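PDB 4MY0: GCN5-related N-acetyltransferase from Kribbella flavida, which binds acetyl-CoA and probably acetylates amino groups of small molecules, possibly aminoglycosides, using acetyl-CoA as donor. Local coordinates for residues 62-67 / 97-102; 106-111 / 132-137; 16-21 / 43-48. One frame throughout, in Å; residues are numbered along the deposited sequence.

How the contacts relate
All three contacts lie within one GNAT acetyltransferase domain. Contacts 1 and 2 are buried and share helix 99-113. Contact 1 takes its first turn, where the backbone grips the cofactor diphosphate. Contact 2 takes a later part, where a leucine meets a tyrosine. The two touch through Ala-66 and Val-107. Contact 3 is only partly buried and joins helices 18-26 and 34-49, away from the annotated sites. It meets strand 61-75 of contact 1 through Val-21 on Ala-65 and Phe-47 on Arg-67. Contacts 2 and 3 do not touch. Contact 1 adds phosphate binding to apolar packing, whereas contact 3 is apolar between its segments, with charged residues around it.

Contact 1. Residues 62-67 / 97-102; sequences VVAAAR and RGVGSL. With AC8 ([(2R,3R,4R,5R)-5-(6-amino-9H-purin-9-yl)-3,4-bis(phosphonooxy)tetrahydrofuran-2-yl]methyl (3R)-3-hydroxy-2,2-dimethyl-4-oxo-4-({3-oxo-3-[(2-sulfanylethyl)amino]propyl}amino)butyl dihydrogen diphosphate), chain L.
Val-99 packs on strand 61-75 through one methyl. Its CG1 lies 3.7 Å from CB of Ala-64 and 4.0 Å from CG1 of Val-63. This is the pyrophosphate-binding loop of the GNAT fold, where the turn into helix 99-113 sits against the sheet. The Val-63 and Val-99 side chains lie roughly perpendicular to each other. In Val-99, CG1 is anti to the backbone N (chi1 175°), which directs this methyl to the strand. Val-63 and Ala-64 both face Val-56 in a classic beta bulge, and both their side chains start toward Val-99. Val-90 of strand 78-90 touches Ala-64 and Val-99 and adds to the apolar patch.

The other side of the loop holds the diphosphate of AC8, a coenzyme A analogue with a second phosphate on the ribose. Gly-98 N donates to O2A at 2.7 Å, and Gly-100 N donates to O4A at 2.7 Å. O2A belongs to P1A and O4A to P2A, so both phosphates of the diphosphate are held. The N-terminal end of the helix points its amides at the phosphates, and the helix dipole probably helps to stabilise their charge. Gly-98 is the N-cap residue, in a backbone conformation that glycine adopts readily. Gly-100, with no side chain, lets the backbone lie close against the diphosphate. Gly-96 N, in the same loop, and Val-90 N, on strand 78-90, also hydrogen-bond to AC8. Ser-248 and Arg-156 of a second subunit also hydrogen-bond to the cofactor. Arg-97 NH2 bonds to Arg-156 O of that same subunit, so the loop also meets the subunit interface. Ser-101 grips a single phosphate oxygen twice: its N donates to O1A at 3.0 Å, and its OG donates to the same O1A at 2.7 Å.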
loop_
_atom_site.group_PDB
_atom_site.type_symbol
_atom_site.label_atom_id
_atom_site.label_comp_id
_atom_site.label_asym_id
_atom_site.label_seq_id
_atom_site.Cartn_x
_atom_site.Cartn_y
_atom_site.Cartn_z
ATOM N N VAL C 62 -37.204 1.283 21.009
ATOM C CA VAL C 62 -37.004 1.631 19.598
ATOM C C VAL C 62 -36.140 0.556 18.948
ATOM O O VAL C 62 -35.074 0.225 19.433
ATOM C CB VAL C 62 -36.356 3.020 19.415
ATOM C CG1 VAL C 62 -35.957 3.232 17.952
ATOM C CG2 VAL C 62 -37.303 4.135 19.877
ATOM N N VAL C 63 -36.607 0.008 17.840
ATOM C CA VAL C 63 -35.949 -1.143 17.224
ATOM C C VAL C 63 -35.489 -0.800 15.786
ATOM O O VAL C 63 -34.623 -1.469 15.197
ATOM C CB VAL C 63 -36.946 -2.330 17.319
ATOM C CG1 VAL C 63 -36.902 -3.235 16.132
ATOM C CG2 VAL C 63 -36.756 -3.075 18.649
ATOM N N ALA C 64 -36.048 0.275 15.233
ATOM C CA ALA C 64 -35.706 0.706 13.869
ATOM C C ALA C 64 -36.086 2.168 13.649
ATOM O O ALA C 64 -36.969 2.704 14.335
ATOM C CB ALA C 64 -36.396 -0.190 12.828
ATOM N N ALA C 65 -35.425 2.831 12.708
ATOM C CA ALA C 65 -35.724 4.249 12.470
ATOM C C ALA C 65 -35.279 4.687 11.081
ATOM O O ALA C 65 -34.365 4.105 10.510
ATOM C CB ALA C 65 -35.067 5.134 13.552
ATOM N N ALA C 66 -35.938 5.708 10.546
ATOM C CA ALA C 66 -35.590 6.270 9.245
ATOM C C ALA C 66 -36.122 7.679 9.201
ATOM O O ALA C 66 -37.130 7.992 9.855
ATOM C CB ALA C 66 -36.200 5.456 8.117
ATOM N N ARG C 67 -35.456 8.548 8.455
ATOM C CA ARG C 67 -35.954 9.912 8.324
ATOM C C ARG C 67 -36.117 10.336 6.866
ATOM O O ARG C 67 -35.561 9.719 5.949
ATOM C CB ARG C 67 -35.092 10.906 9.119
ATOM C CG ARG C 67 -33.662 11.014 8.657
ATOM C CD ARG C 67 -32.759 11.611 9.744
ATOM N NE ARG C 67 -31.460 10.944 9.745
ATOM C CZ ARG C 67 -30.378 11.393 9.115
ATOM N NH1 ARG C 67 -29.254 10.696 9.175
ATOM N NH2 ARG C 67 -30.411 12.535 8.429
ATOM N N ARG C 97 -36.227 -9.972 9.660
ATOM C CA ARG C 97 -37.508 -10.382 10.232
ATOM C C ARG C 97 -38.673 -9.541 9.706
ATOM O O ARG C 97 -39.784 -9.614 10.247
ATOM C CB ARG C 97 -37.445 -10.244 11.755
ATOM C CG ARG C 97 -36.345 -11.097 12.361
ATOM C CD ARG C 97 -36.125 -10.845 13.838
ATOM N NE ARG C 97 -34.777 -11.279 14.196
ATOM C CZ ARG C 97 -34.436 -12.531 14.498
ATOM N NH1 ARG C 97 -33.173 -12.825 14.789
ATOM N NH2 ARG C 97 -35.347 -13.490 14.509
ATOM N N GLY C 98 -38.430 -8.736 8.669
ATOM C CA GLY C 98 -39.492 -7.891 8.116
ATOM C C GLY C 98 -39.641 -6.510 8.754
ATOM O O GLY C 98 -40.503 -5.731 8.342
ATOM N N VAL C 99 -38.807 -6.185 9.742
ATOM C CA VAL C 99 -38.898 -4.879 10.402
ATOM C C VAL C 99 -38.541 -3.682 9.485
ATOM O O VAL C 99 -39.289 -2.694 9.406
ATOM C CB VAL C 99 -38.083 -4.861 11.709
ATOM C CG1 VAL C 99 -38.078 -3.456 12.345
ATOM C CG2 VAL C 99 -38.649 -5.906 12.684
ATOM N N GLY C 100 -37.418 -3.772 8.790
ATOM C CA GLY C 100 -37.033 -2.732 7.842
ATOM C C GLY C 100 -38.083 -2.474 6.768
ATOM O O GLY C 100 -38.289 -1.332 6.355
ATOM N N SER C 101 -38.749 -3.534 6.318
ATOM C CA SER C 101 -39.804 -3.420 5.314
ATOM C C SER C 101 -41.045 -2.749 5.887
ATOM O O SER C 101 -41.725 -1.974 5.204
ATOM C CB SER C 101 -40.176 -4.812 4.778
ATOM O OG SER C 101 -39.110 -5.361 4.024
ATOM N N LEU C 102 -41.348 -3.056 7.141
ATOM C CA LEU C 102 -42.500 -2.451 7.811
ATOM C C LEU C 102 -42.220 -0.948 7.982
ATOM O O LEU C 102 -43.086 -0.107 7.735
ATOM C CB LEU C 102 -42.738 -3.160 9.153
ATOM C CG LEU C 102 -43.905 -2.914 10.125
ATOM C CD1 LEU C 102 -43.577 -1.807 11.049
ATOM C CD2 LEU C 102 -45.262 -2.647 9.434
HETATM N N1A AC8 L . -28.009 -8.505 2.414
HETATM O O1A AC8 L . -37.460 -6.226 5.995
HETATM P P1A AC8 L . -36.234 -7.118 6.108
HETATM C C1B AC8 L . -33.127 -8.606 2.518
HETATM S S1P AC8 L . -29.553 2.028 3.427
HETATM C C2A AC8 L . -28.857 -9.080 1.541
HETATM O O2A AC8 L . -36.247 -8.196 7.155
HETATM P P2A AC8 L . -34.262 -5.652 7.611
HETATM C C2B AC8 L . -33.942 -9.674 3.211
HETATM O O2B AC8 L . -33.424 -10.972 2.891
HETATM O O2C AC8 L . -34.957 -12.332 4.337
HETATM C C2P AC8 L . -29.586 0.713 4.694
HETATM N N3A AC8 L . -30.182 -9.009 1.734
HETATM O O3A AC8 L . -34.984 -6.130 6.254
HETATM C C3B AC8 L . -35.333 -9.430 2.617
HETATM O O3B AC8 L . -35.382 -9.993 1.302
HETATM P P3B AC8 L . -36.078 -11.406 0.905
HETATM O O3C AC8 L . -32.637 -11.747 5.110
HETATM C C3P AC8 L . -28.771 1.340 5.803
HETATM C C4A AC8 L . -30.676 -8.349 2.816
HETATM O O4A AC8 L . -35.307 -5.454 8.688
HETATM C C4B AC8 L . -35.390 -7.932 2.383
HETATM O O4B AC8 L . -34.025 -7.498 2.362
HETATM O O4C AC8 L . -32.935 -13.386 3.215
HETATM P P4C AC8 L . -33.498 -12.200 3.962
HETATM N N4P AC8 L . -28.542 0.543 7.006
HETATM C C5A AC8 L . -29.817 -7.743 3.721
HETATM O O5A AC8 L . -33.080 -6.547 7.846
HETATM C C5B AC8 L . -36.144 -7.185 3.478
HETATM O O5B AC8 L . -35.878 -7.832 4.717
HETATM C C5P AC8 L . -27.764 -0.520 7.174
HETATM O O5P AC8 L . -27.165 -1.026 6.231
HETATM C C6A AC8 L . -28.447 -7.830 3.500
HETATM N N6A AC8 L . -27.566 -7.259 4.362
HETATM O O6A AC8 L . -33.698 -4.222 7.151
HETATM C C6P AC8 L . -27.661 -1.039 8.589
HETATM N N7A AC8 L . -30.571 -7.174 4.693
HETATM O O7A AC8 L . -35.569 -12.450 1.871
HETATM C C7P AC8 L . -27.493 -2.559 8.736
HETATM C C8A AC8 L . -31.871 -7.415 4.387
HETATM O O8A AC8 L . -37.565 -11.135 1.015
HETATM N N8P AC8 L . -28.735 -3.184 8.271
HETATM N N9A AC8 L . -31.922 -8.142 3.251
HETATM O O9A AC8 L . -35.584 -11.631 -0.508
HETATM C C9P AC8 L . -29.980 -2.939 8.676
HETATM O O9P AC8 L . -30.197 -2.120 9.553
HETATM C CAP AC8 L . -31.130 -3.707 8.047
HETATM O OAP AC8 L . -30.756 -5.072 7.852
HETATM C CBP AC8 L . -31.590 -3.153 6.692
HETATM C CCP AC8 L . -32.686 -4.084 6.148
HETATM C CDP AC8 L . -32.167 -1.751 6.861
HETATM C CEP AC8 L . -30.449 -3.112 5.689
#

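Contact 2. Residues 106-111 / 132-137; sequences GVLERS and LGYEFG
Leu-108 turns its CG anti to the carbonyl carbon (chi1 -70°), which carries its two methyls toward residues 132-137. Tyr-134 has the same kind of first torsion (chi1 -74°), and its ring end comes nearer to the helix than its CB direction suggests. The two side chains run alongside each other, pointing opposite ways. Here helix 99-113 of the GNAT fold packs on the turn that links helix 126-131 to strand 135-146.

CD2 of Leu-108 does most of the touching. It lies 3.3 Å from OH of Tyr-134 and 4.0 Å from CZ of that ring. The methyl approaches the ring obliquely. The other methyl, CD1, is 4.2 Å from the backbone O of Leu-132, a looser approach. Leu-132 O accepts a hydrogen bond from Arg-283 NE of strand 274-284. The side chain of Arg-283 also touches Leu-108 and Tyr-134, so it borders the contact from that strand. The buried hydroxyl of Tyr-134 hydrogen-bonds with Ser-119 OG.

Gly-133, with a phi of 109°, ends helix 126-131 in a Schellman motif. The chain then enters strand 135-146, which pairs with strand 274-284. The turn also lies near the cofactor site: the side chain of Tyr-134 is about 4 Å from that of Tyr-129, an acetyl-CoA-binding residue. On the helix, Val-107 packs on Ile-85 of strand 78-90. Its carbonyl takes two bonds from Ser-111, which approach from opposite faces of the carbonyl plane. Ser-111 N is 2.9 Å from Val-107 O. Ser-111 OG is 3.0 Å from that same oxygen, above the plane rather than on a lone pair.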
loop_
_atom_site.group_PDB
_atom_site.type_symbol
_atom_site.label_atom_id
_atom_site.label_comp_id
_atom_site.label_asym_id
_atom_site.label_seq_id
_atom_site.Cartn_x
_atom_site.Cartn_y
_atom_site.Cartn_z
ATOM N N GLY C 106 -44.071 2.364 5.992
ATOM C CA GLY C 106 -44.543 3.522 6.737
ATOM C C GLY C 106 -43.908 4.791 6.190
ATOM O O GLY C 106 -44.558 5.834 6.104
ATOM N N VAL C 107 -42.637 4.697 5.809
ATOM C CA VAL C 107 -41.928 5.829 5.219
ATOM C C VAL C 107 -42.539 6.271 3.881
ATOM O O VAL C 107 -42.755 7.471 3.645
ATOM C CB VAL C 107 -40.419 5.534 5.058
ATOM C CG1 VAL C 107 -39.777 6.531 4.112
ATOM C CG2 VAL C 107 -39.718 5.563 6.405
ATOM N N LEU C 108 -42.832 5.310 3.012
ATOM C CA LEU C 108 -43.459 5.629 1.732
ATOM C C LEU C 108 -44.830 6.243 1.942
ATOM O O LEU C 108 -45.217 7.186 1.249
ATOM C CB LEU C 108 -43.596 4.382 0.872
ATOM C CG LEU C 108 -42.302 3.784 0.320
ATOM C CD1 LEU C 108 -42.629 2.647 -0.634
ATOM C CD2 LEU C 108 -41.449 4.828 -0.371
ATOM N N GLU C 109 -45.576 5.711 2.896
ATOM C CA GLU C 109 -46.901 6.255 3.167
ATOM C C GLU C 109 -46.819 7.700 3.678
ATOM O O GLU C 109 -47.563 8.573 3.216
ATOM C CB GLU C 109 -47.662 5.359 4.148
ATOM C CG GLU C 109 -49.158 5.627 4.136
ATOM C CD GLU C 109 -49.728 5.646 2.719
ATOM O OE1 GLU C 109 -49.396 4.737 1.920
ATOM O OE2 GLU C 109 -50.500 6.578 2.395
ATOM N N ARG C 110 -45.900 7.966 4.606
ATOM C CA ARG C 110 -45.733 9.333 5.118
ATOM C C ARG C 110 -45.326 10.272 3.976
ATOM O O ARG C 110 -45.867 11.371 3.833
ATOM C CB ARG C 110 -44.694 9.368 6.251
ATOM C CG ARG C 110 -44.408 10.769 6.820
ATOM C CD ARG C 110 -45.681 11.446 7.368
ATOM N NE ARG C 110 -46.398 10.590 8.313
ATOM C CZ ARG C 110 -46.069 10.445 9.594
ATOM N NH1 ARG C 110 -45.031 11.104 10.102
ATOM N NH2 ARG C 110 -46.774 9.637 10.375
ATOM N N SER C 111 -44.388 9.826 3.144
ATOM C CA SER C 111 -43.977 10.630 1.985
ATOM C C SER C 111 -45.144 10.975 1.041
ATOM O O SER C 111 -45.260 12.117 0.596
ATOM C CB SER C 111 -42.853 9.946 1.222
ATOM O OG SER C 111 -41.713 9.745 2.057
ATOM N N LEU C 132 -39.213 -3.064 -2.417
ATOM C CA LEU C 132 -40.173 -1.977 -2.170
ATOM C C LEU C 132 -40.441 -1.115 -3.398
ATOM O O LEU C 132 -41.257 -0.186 -3.342
ATOM C CB LEU C 132 -39.674 -1.077 -1.037
ATOM C CG LEU C 132 -39.739 -1.736 0.333
ATOM C CD1 LEU C 132 -38.684 -1.136 1.208
ATOM C CD2 LEU C 132 -41.114 -1.549 0.943
ATOM N N GLY C 133 -39.743 -1.389 -4.500
ATOM C CA GLY C 133 -40.040 -0.697 -5.735
ATOM C C GLY C 133 -39.022 0.325 -6.219
ATOM O O GLY C 133 -39.233 0.935 -7.263
ATOM N N TYR C 134 -37.920 0.512 -5.491
ATOM C CA TYR C 134 -36.897 1.455 -5.923
ATOM C C TYR C 134 -36.013 0.833 -7.007
ATOM O O TYR C 134 -35.828 -0.389 -7.039
ATOM C CB TYR C 134 -35.996 1.846 -4.749
ATOM C CG TYR C 134 -36.621 2.793 -3.737
ATOM C CD1 TYR C 134 -36.301 4.153 -3.742
ATOM C CD2 TYR C 134 -37.495 2.327 -2.752
ATOM C CE1 TYR C 134 -36.851 5.028 -2.801
ATOM C CE2 TYR C 134 -38.043 3.190 -1.806
ATOM C CZ TYR C 134 -37.719 4.543 -1.836
ATOM O OH TYR C 134 -38.269 5.416 -0.903
ATOM N N GLU C 135 -35.452 1.665 -7.879
ATOM C CA GLU C 135 -34.426 1.185 -8.808
ATOM C C GLU C 135 -33.390 2.280 -9.008
ATOM O O GLU C 135 -33.692 3.458 -8.792
ATOM C CB GLU C 135 -35.039 0.762 -10.156
ATOM C CG GLU C 135 -34.083 -0.067 -11.058
ATOM C CD GLU C 135 -33.285 -1.110 -10.262
ATOM O OE1 GLU C 135 -32.109 -0.824 -9.915
ATOM O OE2 GLU C 135 -33.838 -2.200 -9.962
ATOM N N PHE C 136 -32.169 1.897 -9.402
ATOM C CA PHE C 136 -31.135 2.887 -9.720
ATOM C C PHE C 136 -31.627 3.889 -10.751
ATOM O O PHE C 136 -32.242 3.509 -11.760
ATOM C CB PHE C 136 -29.833 2.221 -10.172
ATOM C CG PHE C 136 -29.077 1.566 -9.043
ATOM C CD1 PHE C 136 -28.779 2.279 -7.879
ATOM C CD2 PHE C 136 -28.717 0.234 -9.114
ATOM C CE1 PHE C 136 -28.092 1.679 -6.814
ATOM C CE2 PHE C 136 -28.027 -0.377 -8.060
ATOM C CZ PHE C 136 -27.708 0.353 -6.912
ATOM N N GLY C 137 -31.377 5.168 -10.473
ATOM C CA GLY C 137 -31.906 6.243 -11.292
ATOM C C GLY C 137 -30.837 7.201 -11.785
ATOM O O GLY C 137 -31.077 7.968 -12.720
#

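Contact 3. Residues 16-21 / 43-48; sequences TQLDDV and DAVEFV
Leu-18 fills the space between helices 18-26 and 34-49 with the fork of its side chain. The tight part is its meeting with Ala-44. Leu-18 CD1 is 3.8 Å from Ala-44 CB, and Leu-18 CD2 is 3.9 Å from the same CB. The small side chain of Ala-44 thus sits against both methyls. Between the two segments the nearest CA atoms are those of Leu-18 and Ala-44, 7.7 Å apart. The CG of Leu-18 is anti to the carbonyl carbon (chi1 -71°), which points the fork across to the second helix. Phe-53 of strand 53-58 touches both Leu-18 and Ala-44, and Ile-13 also packs on Leu-18.

Looser contacts flank this point. Leu-18 CD1 reaches Val-45 CG2 at 4.1 Å, with the valine side chain set nearly square to that of the leucine. Leu-18 CD2 reaches Val-48 CG2 at 4.2 Å, one helical turn on from Ala-44. Both valines are partly exposed. No hydrogen bond links the two segments.

Charged residues lie off the apolar seam. Asp-19 is exposed and forms a salt bridge with Arg-37. Asp-43 pairs with Lys-194, and Glu-46 with Arg-52. Phe-47, on the sheet side, is buried and meets Trp-69 edge to face.

The contact lies away from the annotated sites. It joins two helices that follow the first strand, 8-12, and precede strand 53-58, the helical pair between the first two strands of the GNAT fold.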
loop_
_atom_site.group_PDB
_atom_site.type_symbol
_atom_site.label_atom_id
_atom_site.label_comp_id
_atom_site.label_asym_id
_atom_site.label_seq_id
_atom_site.Cartn_x
_atom_site.Cartn_y
_atom_site.Cartn_z
ATOM N N THR C 16 -37.679 12.558 22.810
ATOM C CA THR C 16 -37.135 11.770 23.915
ATOM C C THR C 16 -36.655 10.378 23.474
ATOM O O THR C 16 -35.961 9.696 24.223
ATOM C CB THR C 16 -38.159 11.615 25.061
ATOM O OG1 THR C 16 -39.322 10.934 24.571
ATOM C CG2 THR C 16 -38.568 12.975 25.612
ATOM N N GLN C 17 -37.033 9.954 22.272
ATOM C CA GLN C 17 -36.590 8.662 21.745
ATOM C C GLN C 17 -35.296 8.769 20.931
ATOM O O GLN C 17 -34.815 7.763 20.408
ATOM C CB GLN C 17 -37.676 8.026 20.864
ATOM C CG GLN C 17 -38.927 7.548 21.623
ATOM C CD GLN C 17 -40.010 7.031 20.684
ATOM O OE1 GLN C 17 -40.358 7.682 19.694
ATOM N NE2 GLN C 17 -40.548 5.857 20.992
ATOM N N LEU C 18 -34.740 9.974 20.809
ATOM C CA LEU C 18 -33.569 10.179 19.957
ATOM C C LEU C 18 -32.330 9.442 20.493
ATOM O O LEU C 18 -31.550 8.870 19.716
ATOM C CB LEU C 18 -33.294 11.673 19.741
ATOM C CG LEU C 18 -34.303 12.391 18.837
ATOM C CD1 LEU C 18 -33.936 13.858 18.648
ATOM C CD2 LEU C 18 -34.434 11.680 17.492
ATOM N N ASP C 19 -32.164 9.435 21.816
ATOM C CA ASP C 19 -31.076 8.680 22.438
ATOM C C ASP C 19 -31.157 7.199 22.056
ATOM O O ASP C 19 -30.136 6.560 21.772
ATOM C CB ASP C 19 -31.112 8.841 23.957
ATOM C CG ASP C 19 -30.718 10.231 24.402
ATOM O OD1 ASP C 19 -29.847 10.834 23.744
ATOM O OD2 ASP C 19 -31.277 10.721 25.409
ATOM N N ASP C 20 -32.376 6.669 22.029
ATOM C CA ASP C 20 -32.599 5.285 21.607
ATOM C C ASP C 20 -32.299 5.073 20.119
ATOM O O ASP C 20 -31.699 4.056 19.736
ATOM C CB ASP C 20 -34.026 4.842 21.940
ATOM C CG ASP C 20 -34.304 4.862 23.435
ATOM O OD1 ASP C 20 -33.973 3.859 24.106
ATOM O OD2 ASP C 20 -34.843 5.878 23.938
ATOM N N VAL C 21 -32.710 6.020 19.276
ATOM C CA VAL C 21 -32.378 5.924 17.853
ATOM C C VAL C 21 -30.861 5.920 17.683
ATOM O O VAL C 21 -30.325 5.153 16.885
ATOM C CB VAL C 21 -33.003 7.066 17.042
ATOM C CG1 VAL C 21 -32.476 7.047 15.605
ATOM C CG2 VAL C 21 -34.533 6.949 17.061
ATOM N N ASP C 43 -30.120 18.390 14.395
ATOM C CA ASP C 43 -30.689 18.103 13.082
ATOM C C ASP C 43 -31.922 17.197 13.181
ATOM O O ASP C 43 -32.908 17.391 12.468
ATOM C CB ASP C 43 -29.641 17.468 12.160
ATOM C CG ASP C 43 -28.857 18.502 11.364
ATOM O OD1 ASP C 43 -29.320 18.870 10.258
ATOM O OD2 ASP C 43 -27.785 18.946 11.842
ATOM N N ALA C 44 -31.867 16.216 14.079
ATOM C CA ALA C 44 -32.954 15.240 14.212
ATOM C C ALA C 44 -34.269 15.891 14.681
ATOM O O ALA C 44 -35.352 15.513 14.236
ATOM C CB ALA C 44 -32.537 14.113 15.157
ATOM N N VAL C 45 -34.162 16.865 15.581
ATOM C CA VAL C 45 -35.338 17.555 16.132
ATOM C C VAL C 45 -36.217 18.182 15.037
ATOM O O VAL C 45 -37.447 18.048 15.070
ATOM C CB VAL C 45 -34.930 18.598 17.198
ATOM C CG1 VAL C 45 -36.089 19.528 17.538
ATOM C CG2 VAL C 45 -34.432 17.896 18.457
ATOM N N GLU C 46 -35.574 18.842 14.071
ATOM C CA GLU C 46 -36.240 19.389 12.891
ATOM C C GLU C 46 -37.114 18.316 12.231
ATOM O O GLU C 46 -38.297 18.543 11.968
ATOM C CB GLU C 46 -35.188 19.939 11.910
ATOM C CG GLU C 46 -35.594 19.968 10.423
ATOM C CD GLU C 46 -34.495 19.445 9.469
ATOM O OE1 GLU C 46 -34.801 19.210 8.270
ATOM O OE2 GLU C 46 -33.334 19.266 9.916
ATOM N N PHE C 47 -36.533 17.144 11.988
ATOM C CA PHE C 47 -37.264 16.035 11.385
ATOM C C PHE C 47 -38.446 15.594 12.252
ATOM O O PHE C 47 -39.533 15.314 11.736
ATOM C CB PHE C 47 -36.331 14.843 11.170
ATOM C CG PHE C 47 -35.349 15.022 10.035
ATOM C CD1 PHE C 47 -35.673 14.613 8.746
ATOM C CD2 PHE C 47 -34.092 15.572 10.263
ATOM C CE1 PHE C 47 -34.756 14.762 7.690
ATOM C CE2 PHE C 47 -33.177 15.728 9.219
ATOM C CZ PHE C 47 -33.509 15.317 7.931
ATOM N N VAL C 48 -38.222 15.522 13.564
ATOM C CA VAL C 48 -39.252 15.091 14.512
ATOM C C VAL C 48 -40.456 16.031 14.460
ATOM O O VAL C 48 -41.610 15.595 14.405
ATOM C CB VAL C 48 -38.687 15.022 15.956
ATOM C CG1 VAL C 48 -39.789 15.168 17.005
ATOM C CG2 VAL C 48 -37.904 13.726 16.163
#